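Local coordinates for transcriptional regulator, TetR family (Vibrio parahaemolyticus, PDB 3HE0), which probably binds operator DNA through an N-terminal helix-turn-helix and regulates transcription, as other members of the TetR family do, at residues Leu84-Arg89 with Ile186-Trp190; Ile95-Ala99 with Ala167-Ala171; Val134-Phe138 with Leu155-Phe160. One frame throughout, in Å; residues are numbered along the deposited sequence.

Contact 1 of 3, residues Leu84-Arg89 with Ile186-Trp190. Unlike the reference sequence in segment 84-89: Arg87 (reference Cys).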
ATOM      1  N   LEU A  84     -15.656 -13.950  17.405  1.00 27.97           N
ATOM      2  CA  LEU A  84     -14.667 -13.798  16.338  1.00 26.77           C
ATOM      3  C   LEU A  84     -14.975 -12.572  15.509  1.00 25.95           C
ATOM      4  O   LEU A  84     -14.132 -11.699  15.356  1.00 24.50           O
ATOM      5  CB  LEU A  84     -14.656 -15.022  15.407  1.00 26.95           C
ATOM      6  CG  LEU A  84     -13.752 -16.210  15.736  1.00 26.35           C
ATOM      7  CD1 LEU A  84     -13.746 -17.092  14.537  1.00 24.79           C
ATOM      8  CD2 LEU A  84     -12.348 -15.807  16.097  1.00 26.06           C
ATOM      9  N   LYS A  85     -16.205 -12.511  15.000  1.00 25.66           N
ATOM     10  CA  LYS A  85     -16.578 -11.466  14.047  1.00 26.40           C
ATOM     11  C   LYS A  85     -16.487 -10.061  14.629  1.00 26.60           C
ATOM     12  O   LYS A  85     -16.228  -9.106  13.905  1.00 26.81           O
ATOM     13  CB  LYS A  85     -17.958 -11.709  13.453  1.00 26.08           C
ATOM     14  CG  LYS A  85     -18.265 -10.857  12.211  1.00 26.84           C
ATOM     15  CD  LYS A  85     -19.430 -11.465  11.427  1.00 28.28           C
ATOM     16  CE  LYS A  85     -19.935 -10.602  10.299  1.00 25.78           C
ATOM     17  NZ  LYS A  85     -20.919 -11.389   9.518  1.00 27.65           N
ATOM     18  N   GLU A  86     -16.650  -9.944  15.935  1.00 27.09           N
ATOM     19  CA  GLU A  86     -16.607  -8.658  16.587  1.00 27.48           C
ATOM     20  C   GLU A  86     -15.182  -8.238  16.781  1.00 26.69           C
ATOM     21  O   GLU A  86     -14.855  -7.056  16.649  1.00 26.05           O
ATOM     22  CB  GLU A  86     -17.342  -8.712  17.943  1.00 28.33           C
ATOM     23  CG  GLU A  86     -17.311  -7.396  18.714  1.00 33.02           C
ATOM     24  CD  GLU A  86     -17.645  -6.168  17.818  1.00 40.15           C
ATOM     25  OE1 GLU A  86     -18.582  -6.230  16.969  1.00 42.47           O
ATOM     26  OE2 GLU A  86     -16.935  -5.140  17.955  1.00 46.01           O
ATOM     27  N   ARG A  87     -14.326  -9.188  17.145  1.00 26.00           N
ATOM     28  CA  ARG A  87     -12.894  -8.887  17.156  1.00 25.96           C
ATOM     29  C   ARG A  87     -12.450  -8.445  15.749  1.00 24.93           C
ATOM     30  O   ARG A  87     -11.711  -7.486  15.606  1.00 24.99           O
ATOM     31  CB  ARG A  87     -12.072 -10.093  17.610  1.00 26.04           C
ATOM     32  CG  ARG A  87     -12.236 -10.426  19.075  1.00 27.39           C
ATOM     33  CD  ARG A  87     -11.293 -11.524  19.477  1.00 28.45           C
ATOM     34  NE  ARG A  87     -11.974 -12.803  19.472  1.00 29.67           N
ATOM     35  CZ  ARG A  87     -11.379 -13.987  19.325  1.00 30.14           C
ATOM     36  NH1 ARG A  87     -12.115 -15.085  19.350  1.00 31.76           N
ATOM     37  NH2 ARG A  87     -10.072 -14.095  19.142  1.00 29.74           N
ATOM     38  N   TYR A  88     -12.919  -9.146  14.731  1.00 24.37           N
ATOM     39  CA  TYR A  88     -12.577  -8.794  13.354  1.00 24.72           C
ATOM     40  C   TYR A  88     -13.022  -7.360  13.045  1.00 24.58           C
ATOM     41  O   TYR A  88     -12.227  -6.544  12.574  1.00 23.33           O
ATOM     42  CB  TYR A  88     -13.185  -9.793  12.369  1.00 24.54           C
ATOM     43  CG  TYR A  88     -12.910  -9.435  10.929  1.00 25.00           C
ATOM     44  CD1 TYR A  88     -11.722  -9.790  10.321  1.00 24.61           C
ATOM     45  CD2 TYR A  88     -13.821  -8.708  10.186  1.00 25.01           C
ATOM     46  CE1 TYR A  88     -11.459  -9.432   8.988  1.00 25.31           C
ATOM     47  CE2 TYR A  88     -13.567  -8.363   8.844  1.00 24.92           C
ATOM     48  CZ  TYR A  88     -12.388  -8.726   8.268  1.00 24.08           C
ATOM     49  OH  TYR A  88     -12.129  -8.385   6.965  1.00 25.18           O
ATOM     50  N   ARG A  89     -14.280  -7.045  13.367  1.00 24.80           N
ATOM     51  CA  ARG A  89     -14.832  -5.728  13.074  1.00 25.16           C
ATOM     52  C   ARG A  89     -14.069  -4.641  13.801  1.00 25.11           C
ATOM     53  O   ARG A  89     -13.840  -3.561  13.241  1.00 25.74           O
ATOM     54  CB  ARG A  89     -16.327  -5.653  13.445  1.00 25.82           C
ATOM     55  CG  ARG A  89     -17.009  -4.301  13.113  1.00 27.53           C
ATOM     56  CD  ARG A  89     -18.514  -4.252  13.464  1.00 28.83           C
ATOM     57  NE  ARG A  89     -19.282  -5.000  12.482  1.00 32.13           N
ATOM     58  CZ  ARG A  89     -19.691  -6.261  12.619  1.00 35.31           C
ATOM     59  NH1 ARG A  89     -20.379  -6.833  11.637  1.00 35.31           N
ATOM     60  NH2 ARG A  89     -19.425  -6.959  13.733  1.00 37.65           N
ATOM     61  N   ILE A 186     -16.959  -4.182   5.332  1.00 20.79           N
ATOM     62  CA  ILE A 186     -16.481  -5.083   6.384  1.00 20.44           C
ATOM     63  C   ILE A 186     -16.991  -6.499   6.113  1.00 20.81           C
ATOM     64  O   ILE A 186     -16.227  -7.482   6.163  1.00 20.32           O
ATOM     65  CB  ILE A 186     -16.946  -4.640   7.785  1.00 20.96           C
ATOM     66  CG1 ILE A 186     -16.288  -3.304   8.205  1.00 19.54           C
ATOM     67  CG2 ILE A 186     -16.666  -5.731   8.785  1.00 20.27           C
ATOM     68  CD1 ILE A 186     -16.987  -2.586   9.467  1.00 15.64           C
ATOM     69  N   GLU A 187     -18.274  -6.596   5.763  1.00 20.38           N
ATOM     70  CA  GLU A 187     -18.876  -7.887   5.498  1.00 20.55           C
ATOM     71  C   GLU A 187     -18.270  -8.580   4.295  1.00 20.94           C
ATOM     72  O   GLU A 187     -18.101  -9.803   4.318  1.00 20.83           O
ATOM     73  CB  GLU A 187     -20.382  -7.777   5.301  1.00 20.81           C
ATOM     74  CG  GLU A 187     -21.114  -7.427   6.588  1.00 23.74           C
ATOM     75  CD  GLU A 187     -21.135  -8.565   7.613  1.00 26.25           C
ATOM     76  OE1 GLU A 187     -20.760  -9.729   7.274  1.00 27.74           O
ATOM     77  OE2 GLU A 187     -21.560  -8.280   8.759  1.00 30.43           O
ATOM     78  N   ALA A 188     -17.958  -7.812   3.246  1.00 20.23           N
ATOM     79  CA  ALA A 188     -17.410  -8.385   2.028  1.00 20.19           C
ATOM     80  C   ALA A 188     -16.009  -8.963   2.279  1.00 20.35           C
ATOM     81  O   ALA A 188     -15.656 -10.038   1.758  1.00 19.84           O
ATOM     82  CB  ALA A 188     -17.386  -7.362   0.886  1.00 19.18           C
ATOM     83  N   SER A 189     -15.216  -8.238   3.061  1.00 20.79           N
ATOM     84  CA  SER A 189     -13.874  -8.691   3.415  1.00 20.41           C
ATOM     85  C   SER A 189     -13.933  -9.944   4.299  1.00 20.14           C
ATOM     86  O   SER A 189     -13.107 -10.833   4.147  1.00 21.46           O
ATOM     87  CB  SER A 189     -13.040  -7.553   4.032  1.00 19.64           C
ATOM     88  OG  SER A 189     -13.550  -7.086   5.257  1.00 21.69           O
ATOM     89  N   TRP A 190     -14.912 -10.031   5.194  1.00 20.38           N
ATOM     90  CA  TRP A 190     -15.161 -11.235   5.985  1.00 20.29           C
ATOM     91  C   TRP A 190     -15.450 -12.421   5.041  1.00 20.88           C
ATOM     92  O   TRP A 190     -14.927 -13.514   5.254  1.00 21.34           O
ATOM     93  CB  TRP A 190     -16.345 -10.978   6.901  1.00 19.86           C
ATOM     94  CG  TRP A 190     -16.771 -12.057   7.776  1.00 19.98           C
ATOM     95  CD1 TRP A 190     -17.883 -12.830   7.615  1.00 20.59           C
ATOM     96  CD2 TRP A 190     -16.175 -12.466   9.022  1.00 15.84           C
ATOM     97  NE1 TRP A 190     -18.009 -13.695   8.660  1.00 19.57           N
ATOM     98  CE2 TRP A 190     -16.963 -13.508   9.530  1.00 17.42           C
ATOM     99  CE3 TRP A 190     -15.046 -12.069   9.727  1.00 17.26           C
ATOM    100  CZ2 TRP A 190     -16.675 -14.158  10.734  1.00 16.90           C
ATOM    101  CZ3 TRP A 190     -14.740 -12.716  10.930  1.00 17.23           C
ATOM    102  CH2 TRP A 190     -15.558 -13.741  11.420  1.00 17.74           C
TER

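Contact 2 of 3, residues Ile95-Ala99 with Ala167-Ala171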
ATOM      1  N   ILE A  95      -8.186  -0.133  11.817  1.00 26.77           N
ATOM      2  CA  ILE A  95      -7.317   0.069  10.658  1.00 26.69           C
ATOM      3  C   ILE A  95      -7.852   1.253   9.862  1.00 26.44           C
ATOM      4  O   ILE A  95      -7.088   2.093   9.438  1.00 26.14           O
ATOM      5  CB  ILE A  95      -7.168  -1.196   9.761  1.00 26.55           C
ATOM      6  CG1 ILE A  95      -6.348  -2.267  10.472  1.00 26.90           C
ATOM      7  CG2 ILE A  95      -6.481  -0.845   8.397  1.00 26.44           C
ATOM      8  CD1 ILE A  95      -6.523  -3.687   9.851  1.00 26.65           C
ATOM      9  N   TRP A  96      -9.166   1.318   9.683  1.00 26.79           N
ATOM     10  CA  TRP A  96      -9.784   2.376   8.899  1.00 27.36           C
ATOM     11  C   TRP A  96      -9.454   3.739   9.495  1.00 28.40           C
ATOM     12  O   TRP A  96      -9.153   4.690   8.784  1.00 27.92           O
ATOM     13  CB  TRP A  96     -11.302   2.171   8.893  1.00 27.64           C
ATOM     14  CG  TRP A  96     -12.083   3.162   8.140  1.00 25.74           C
ATOM     15  CD1 TRP A  96     -12.698   4.246   8.632  1.00 27.95           C
ATOM     16  CD2 TRP A  96     -12.367   3.132   6.749  1.00 27.51           C
ATOM     17  NE1 TRP A  96     -13.344   4.928   7.630  1.00 28.31           N
ATOM     18  CE2 TRP A  96     -13.161   4.250   6.460  1.00 27.42           C
ATOM     19  CE3 TRP A  96     -12.038   2.256   5.722  1.00 28.32           C
ATOM     20  CZ2 TRP A  96     -13.605   4.538   5.187  1.00 30.19           C
ATOM     21  CZ3 TRP A  96     -12.480   2.539   4.453  1.00 30.63           C
ATOM     22  CH2 TRP A  96     -13.268   3.668   4.193  1.00 30.67           C
ATOM     23  N   ASN A  97      -9.527   3.815  10.814  1.00 29.21           N
ATOM     24  CA  ASN A  97      -9.241   5.050  11.515  1.00 30.32           C
ATOM     25  C   ASN A  97      -7.776   5.420  11.615  1.00 29.95           C
ATOM     26  O   ASN A  97      -7.478   6.505  12.000  1.00 30.58           O
ATOM     27  CB  ASN A  97      -9.918   5.054  12.891  1.00 30.54           C
ATOM     28  CG  ASN A  97     -11.427   5.126  12.771  1.00 32.25           C
ATOM     29  OD1 ASN A  97     -12.154   4.302  13.322  1.00 35.74           O
ATOM     30  ND2 ASN A  97     -11.901   6.079  11.986  1.00 34.98           N
ATOM     31  N   LEU A  98      -6.859   4.555  11.232  1.00 30.33           N
ATOM     32  CA  LEU A  98      -5.463   4.967  11.141  1.00 30.16           C
ATOM     33  C   LEU A  98      -5.184   5.788   9.884  1.00 30.33           C
ATOM     34  O   LEU A  98      -4.125   6.419   9.804  1.00 30.10           O
ATOM     35  CB  LEU A  98      -4.535   3.760  11.130  1.00 30.20           C
ATOM     36  CG  LEU A  98      -4.213   3.241  12.521  1.00 31.22           C
ATOM     37  CD1 LEU A  98      -3.518   1.914  12.416  1.00 28.88           C
ATOM     38  CD2 LEU A  98      -3.333   4.246  13.222  1.00 30.09           C
ATOM     39  N   ALA A  99      -6.082   5.746   8.899  1.00 29.31           N
ATOM     40  CA  ALA A  99      -5.785   6.359   7.617  1.00 30.05           C
ATOM     41  C   ALA A  99      -5.586   7.857   7.817  1.00 30.36           C
ATOM     42  O   ALA A  99      -6.332   8.490   8.563  1.00 30.15           O
ATOM     43  CB  ALA A  99      -6.905   6.102   6.602  1.00 30.20           C
ATOM     44  N   ALA A 167      -9.105   2.438   3.001  1.00 29.60           N
ATOM     45  CA  ALA A 167      -8.927   3.581   3.879  1.00 30.84           C
ATOM     46  C   ALA A 167      -8.088   4.634   3.176  1.00 32.08           C
ATOM     47  O   ALA A 167      -8.485   5.788   3.087  1.00 32.50           O
ATOM     48  CB  ALA A 167      -8.276   3.144   5.179  1.00 30.59           C
ATOM     49  N   ARG A 168      -6.942   4.211   2.654  1.00 34.09           N
ATOM     50  CA  ARG A 168      -5.997   5.095   1.962  1.00 35.60           C
ATOM     51  C   ARG A 168      -6.709   5.829   0.838  1.00 36.38           C
ATOM     52  O   ARG A 168      -6.701   7.040   0.779  1.00 35.89           O
ATOM     53  CB  ARG A 168      -4.841   4.260   1.404  1.00 36.00           C
ATOM     54  CG  ARG A 168      -3.472   4.928   1.257  1.00 38.73           C
ATOM     55  CD  ARG A 168      -2.376   3.817   1.101  1.00 42.77           C
ATOM     56  NE  ARG A 168      -2.756   2.814   0.081  1.00 46.65           N
ATOM     57  CZ  ARG A 168      -2.587   1.478   0.156  1.00 50.51           C
ATOM     58  NH1 ARG A 168      -2.018   0.883   1.212  1.00 51.50           N
ATOM     59  NH2 ARG A 168      -3.014   0.705  -0.852  1.00 52.13           N
ATOM     60  N   LYS A 169      -7.368   5.078  -0.030  1.00 38.01           N
ATOM     61  CA  LYS A 169      -8.090   5.672  -1.151  1.00 39.29           C
ATOM     62  C   LYS A 169      -9.316   6.503  -0.732  1.00 39.69           C
ATOM     63  O   LYS A 169      -9.716   7.409  -1.470  1.00 39.86           O
ATOM     64  CB  LYS A 169      -8.472   4.589  -2.176  1.00 39.93           C
ATOM     65  CG  LYS A 169      -7.269   4.073  -3.002  1.00 41.70           C
ATOM     66  CD  LYS A 169      -7.680   3.470  -4.359  1.00 43.48           C
ATOM     67  CE  LYS A 169      -6.468   3.153  -5.245  1.00 44.27           C
ATOM     68  NZ  LYS A 169      -5.789   4.396  -5.744  1.00 45.19           N
ATOM     69  N   HIS A 170      -9.904   6.213   0.434  1.00 40.28           N
ATOM     70  CA  HIS A 170     -10.989   7.063   0.980  1.00 40.70           C
ATOM     71  C   HIS A 170     -10.438   8.390   1.486  1.00 41.15           C
ATOM     72  O   HIS A 170     -10.935   9.448   1.102  1.00 41.12           O
ATOM     73  CB  HIS A 170     -11.773   6.381   2.120  1.00 40.72           C
ATOM     74  CG  HIS A 170     -12.833   7.255   2.734  1.00 39.94           C
ATOM     75  ND1 HIS A 170     -12.639   7.955   3.908  1.00 39.30           N
ATOM     76  CD2 HIS A 170     -14.092   7.550   2.328  1.00 39.75           C
ATOM     77  CE1 HIS A 170     -13.733   8.636   4.200  1.00 38.99           C
ATOM     78  NE2 HIS A 170     -14.626   8.415   3.253  1.00 39.60           N
ATOM     79  N   ALA A 171      -9.420   8.325   2.349  1.00 41.64           N
ATOM     80  CA  ALA A 171      -8.782   9.529   2.900  1.00 41.99           C
ATOM     81  C   ALA A 171      -8.248  10.454   1.802  1.00 42.50           C
ATOM     82  O   ALA A 171      -8.181  11.660   2.002  1.00 42.50           O
ATOM     83  CB  ALA A 171      -7.662   9.152   3.852  1.00 41.76           C
TER

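Contact 3 of 3, residues Val134-Phe138 with Leu155-Phe160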
ATOM      1  N   VAL A 134      -3.947 -10.593  16.273  1.00 26.14           N
ATOM      2  CA  VAL A 134      -4.427 -10.854  14.885  1.00 25.69           C
ATOM      3  C   VAL A 134      -4.254 -12.349  14.600  1.00 26.44           C
ATOM      4  O   VAL A 134      -5.138 -13.024  14.051  1.00 25.38           O
ATOM      5  CB  VAL A 134      -3.671 -10.018  13.824  1.00 25.20           C
ATOM      6  CG1 VAL A 134      -4.141 -10.365  12.402  1.00 22.26           C
ATOM      7  CG2 VAL A 134      -3.860  -8.542  14.103  1.00 25.11           C
ATOM      8  N   ASP A 135      -3.112 -12.882  15.013  1.00 27.29           N
ATOM      9  CA  ASP A 135      -2.870 -14.308  14.834  1.00 27.98           C
ATOM     10  C   ASP A 135      -3.842 -15.148  15.607  1.00 27.74           C
ATOM     11  O   ASP A 135      -4.277 -16.196  15.121  1.00 28.21           O
ATOM     12  CB  ASP A 135      -1.455 -14.669  15.228  1.00 28.06           C
ATOM     13  CG  ASP A 135      -0.464 -14.278  14.173  1.00 30.30           C
ATOM     14  OD1 ASP A 135      -0.666 -14.583  12.956  1.00 30.79           O
ATOM     15  OD2 ASP A 135       0.522 -13.652  14.576  1.00 34.30           O
ATOM     16  N   ARG A 136      -4.194 -14.698  16.804  1.00 27.90           N
ATOM     17  CA  ARG A 136      -5.088 -15.486  17.649  1.00 28.03           C
ATOM     18  C   ARG A 136      -6.480 -15.547  17.032  1.00 26.94           C
ATOM     19  O   ARG A 136      -7.093 -16.629  16.986  1.00 26.44           O
ATOM     20  CB  ARG A 136      -5.147 -14.947  19.073  1.00 28.74           C
ATOM     21  CG  ARG A 136      -5.548 -16.006  20.079  1.00 32.16           C
ATOM     22  CD  ARG A 136      -5.681 -15.387  21.457  1.00 38.45           C
ATOM     23  NE  ARG A 136      -5.573 -16.347  22.563  1.00 43.92           N
ATOM     24  CZ  ARG A 136      -4.437 -16.920  22.991  1.00 48.01           C
ATOM     25  NH1 ARG A 136      -4.468 -17.770  24.028  1.00 48.93           N
ATOM     26  NH2 ARG A 136      -3.269 -16.664  22.390  1.00 49.44           N
ATOM     27  N   LEU A 137      -6.949 -14.408  16.507  1.00 25.70           N
ATOM     28  CA  LEU A 137      -8.175 -14.369  15.709  1.00 24.54           C
ATOM     29  C   LEU A 137      -8.148 -15.417  14.578  1.00 23.88           C
ATOM     30  O   LEU A 137      -9.039 -16.264  14.463  1.00 22.75           O
ATOM     31  CB  LEU A 137      -8.399 -12.968  15.118  1.00 24.17           C
ATOM     32  CG  LEU A 137      -9.535 -12.855  14.094  1.00 25.02           C
ATOM     33  CD1 LEU A 137     -10.924 -12.990  14.727  1.00 27.23           C
ATOM     34  CD2 LEU A 137      -9.476 -11.568  13.350  1.00 28.37           C
ATOM     35  N   PHE A 138      -7.139 -15.347  13.728  1.00 24.05           N
ATOM     36  CA  PHE A 138      -7.110 -16.220  12.539  1.00 23.96           C
ATOM     37  C   PHE A 138      -6.926 -17.704  12.970  1.00 24.38           C
ATOM     38  O   PHE A 138      -7.590 -18.608  12.433  1.00 24.58           O
ATOM     39  CB  PHE A 138      -6.003 -15.794  11.576  1.00 23.54           C
ATOM     40  CG  PHE A 138      -6.268 -14.495  10.837  1.00 25.01           C
ATOM     41  CD1 PHE A 138      -7.513 -14.212  10.265  1.00 25.25           C
ATOM     42  CD2 PHE A 138      -5.259 -13.553  10.689  1.00 26.23           C
ATOM     43  CE1 PHE A 138      -7.737 -13.012   9.597  1.00 26.99           C
ATOM     44  CE2 PHE A 138      -5.484 -12.348   9.987  1.00 27.04           C
ATOM     45  CZ  PHE A 138      -6.712 -12.087   9.451  1.00 26.74           C
ATOM     46  N   LEU A 155      -4.505 -14.818   4.915  1.00 20.66           N
ATOM     47  CA  LEU A 155      -5.751 -14.331   5.479  1.00 20.41           C
ATOM     48  C   LEU A 155      -5.656 -12.811   5.733  1.00 20.67           C
ATOM     49  O   LEU A 155      -6.571 -12.052   5.414  1.00 20.26           O
ATOM     50  CB  LEU A 155      -6.078 -15.092   6.767  1.00 20.80           C
ATOM     51  CG  LEU A 155      -6.368 -16.591   6.603  1.00 20.16           C
ATOM     52  CD1 LEU A 155      -6.585 -17.233   7.988  1.00 20.12           C
ATOM     53  CD2 LEU A 155      -7.561 -16.835   5.657  1.00 17.54           C
ATOM     54  N   SER A 156      -4.515 -12.356   6.251  1.00 20.93           N
ATOM     55  CA  SER A 156      -4.343 -10.927   6.511  1.00 21.71           C
ATOM     56  C   SER A 156      -4.355 -10.134   5.205  1.00 21.43           C
ATOM     57  O   SER A 156      -5.051  -9.120   5.100  1.00 20.48           O
ATOM     58  CB  SER A 156      -3.070 -10.643   7.303  1.00 22.35           C
ATOM     59  OG  SER A 156      -3.001  -9.247   7.679  1.00 24.52           O
ATOM     60  N   GLY A 157      -3.626 -10.630   4.207  1.00 21.50           N
ATOM     61  CA  GLY A 157      -3.583  -9.985   2.895  1.00 21.16           C
ATOM     62  C   GLY A 157      -4.954  -9.869   2.241  1.00 21.70           C
ATOM     63  O   GLY A 157      -5.202  -8.926   1.534  1.00 21.71           O
ATOM     64  N   LEU A 158      -5.848 -10.825   2.500  1.00 21.69           N
ATOM     65  CA  LEU A 158      -7.161 -10.860   1.864  1.00 21.58           C
ATOM     66  C   LEU A 158      -8.208  -9.978   2.538  1.00 23.20           C
ATOM     67  O   LEU A 158      -9.239  -9.674   1.927  1.00 23.35           O
ATOM     68  CB  LEU A 158      -7.683 -12.288   1.863  1.00 21.30           C
ATOM     69  CG  LEU A 158      -7.006 -13.260   0.910  1.00 19.88           C
ATOM     70  CD1 LEU A 158      -7.274 -14.670   1.472  1.00 18.40           C
ATOM     71  CD2 LEU A 158      -7.426 -13.049  -0.570  1.00 13.48           C
ATOM     72  N   SER A 159      -7.930  -9.547   3.770  1.00 24.07           N
ATOM     73  CA  SER A 159      -8.923  -8.909   4.602  1.00 25.12           C
ATOM     74  C   SER A 159      -8.387  -7.556   5.140  1.00 26.21           C
ATOM     75  O   SER A 159      -8.527  -6.515   4.475  1.00 27.21           O
ATOM     76  CB  SER A 159      -9.360  -9.871   5.713  1.00 24.65           C
ATOM     77  OG  SER A 159      -8.286 -10.244   6.554  1.00 25.16           O
ATOM     78  N   PHE A 160      -7.712  -7.578   6.281  1.00 26.28           N
ATOM     79  CA  PHE A 160      -7.151  -6.364   6.853  1.00 26.83           C
ATOM     80  C   PHE A 160      -6.286  -5.558   5.895  1.00 28.67           C
ATOM     81  O   PHE A 160      -6.544  -4.372   5.696  1.00 28.82           O
ATOM     82  CB  PHE A 160      -6.346  -6.688   8.115  1.00 26.07           C
ATOM     83  CG  PHE A 160      -7.171  -7.280   9.223  1.00 24.05           C
ATOM     84  CD1 PHE A 160      -8.417  -6.743   9.558  1.00 22.45           C
ATOM     85  CD2 PHE A 160      -6.723  -8.370   9.937  1.00 24.37           C
ATOM     86  CE1 PHE A 160      -9.181  -7.272  10.609  1.00 20.58           C
ATOM     87  CE2 PHE A 160      -7.502  -8.906  10.999  1.00 24.23           C
ATOM     88  CZ  PHE A 160      -8.727  -8.355  11.316  1.00 20.81           C
TER

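Contact 1 of 3, residues Leu84-Arg89 with Ile186-Trp190
Segments 84-89 and 186-190, on helix 84-97 and helix 179-193, cross at 120° with their axes 11.2 Å apart at closest, a gap filled by large side chains. Trp190 takes the biggest share. Its t chi1 carries the indole across to the first helix, where Lys85 lies over one face: the extended, all-trans lysine sets CG 3.9 Å above the centroid of the six-membered ring of Trp190 in a CH-pi contact, and brings NZ to 4.2 Å from the centroid of the five-membered ring, an off-centre cation-pi contact. The same straight chain delivers Lys85 NZ to Glu187 OE1 at 2.8 Å. Glu187 starts out pointing away, but its m,m rotamer folds the carboxylate back to meet this charge and, at the longer 3.4 Å from OE2, Arg89 NH1, whose stronger partner is Glu183. Glu86 joins the salt-bridge network through a weak link of its OE1 to Arg89 NH2, 3.4 Å.

Next to these charges, in the buried part of the contact, Tyr88, also t, offers a face to the edge of Trp190 in an edge-to-face pair, centroids 5.2 Å apart and planes at 60°. The length of Tyr88 spans the gap, so that its OH donates to Ser189 OG at 2.6 Å. The p rotamer of Ser189 lets OG donate to Ile186 O, 2.9 Å away within its own helix. Ile186 packs CG2 against Tyr88 CE2 at 4.1 Å. Ala188 packs on Lys148 of the second subunit. The whole is a helix-helix crossing with aromatic centre and charged border in the all-helical C-terminal domain of a TetR-family regulator.

Contact 2 of 3, residues Ile95-Ala99 with Ala167-Ala171
The small side chain of Ala167 lets the backbones come close where helix 84-97 gives way to a turn: its CA is 5.2 Å from that of Trp96. Ala99, just beyond the helix, is a small bump aimed at the shallow groove between Ala167 and Ala171, one turn apart on helix 160-171; its CB lies 3.6 Å from Ala167 CB and 4.2 Å from Ala171 CB. Methyl groups are the right size for so short a gap between Ala99 and Ala167. Beside this seam Trp96 swings its broad indole over the second helix. Its CE3 meets Ala167 CB at 3.9 Å, and its CH2 reaches His170 CB at 3.7 Å, while the imidazole of His170 lies oblique to the indole, planes at 37°. Leu177, from the loop that follows, also touches Trp96. No hydrogen bond or salt bridge joins the two segments, and His170 NE2 makes its weak hydrogen bond to Gln176 instead, so the fit depends on van der Waals contact and complementary shape.

Contact 3 of 3, residues Val134-Phe138 with Leu155-Phe160
This is a buried, apolar contact between helices in the C-terminal domain, joining helix 132-143 to the end of helix 152-158 and the bend that leads into helix 160-171. Phe138 is its centre. The flat ring receives Leu155 over one face, CB standing 3.9 Å from the ring centroid in a CH-pi contact, while Phe138 CZ touches Phe160 CE2 at 3.6 Å; these two rings lie oblique, planes at 46°. Val134, one turn before Phe138, adds its compact branch CG1 at 3.9 Å from Phe160 CE2, and Leu137 CD2 lies equally far from Phe160 CZ, at the ring edge. Thus Phe160 touches Val134, Leu137 and Phe138, the three apolar residues of segment 134-138.

Two serines lie among these apolar groups, Ser159 at the bend and Ser156 in the preceding helix. Ser159 OG turns back to donate to Leu155 O at 2.7 Å, satisfying its polarity in this buried place, so that it can lie 3.8 Å from Phe138 CZ without a polar partner across the contact. Ser156 OG is hydrogen-bonded to Glu161. Around the contact, helix 84-97 supplies Met91 to Val134, Leu84 to Leu137 and both Tyr88 and Ile95 to Phe160, whereas helix 179-193 places Ile193 against Phe138, Leu155 and Ser159.

How the contacts relate
Contacts 1 and 3 are buried, their centres 10 Å apart, and share one continuous core: Tyr88 CD1 lies 3.5 Å from Phe160 CZ, and Leu84 CD2 is 3.4 Å from Leu137 CD1. Contact 2 lies nearer the surface. It uses the same helix 84-97 as contact 1, towards its other end, but the two do not touch; Ile95 CD1, 3.5 Å from Phe160 CB, connects it to contact 3. Chemistry differs with place. Contact 1 combines aromatic packing with salt bridges at its partly exposed border, contact 3 is almost wholly apolar across the segments, and contact 2 relies on close-fitting alanines and an indole. All three have residues within reach of the second subunit.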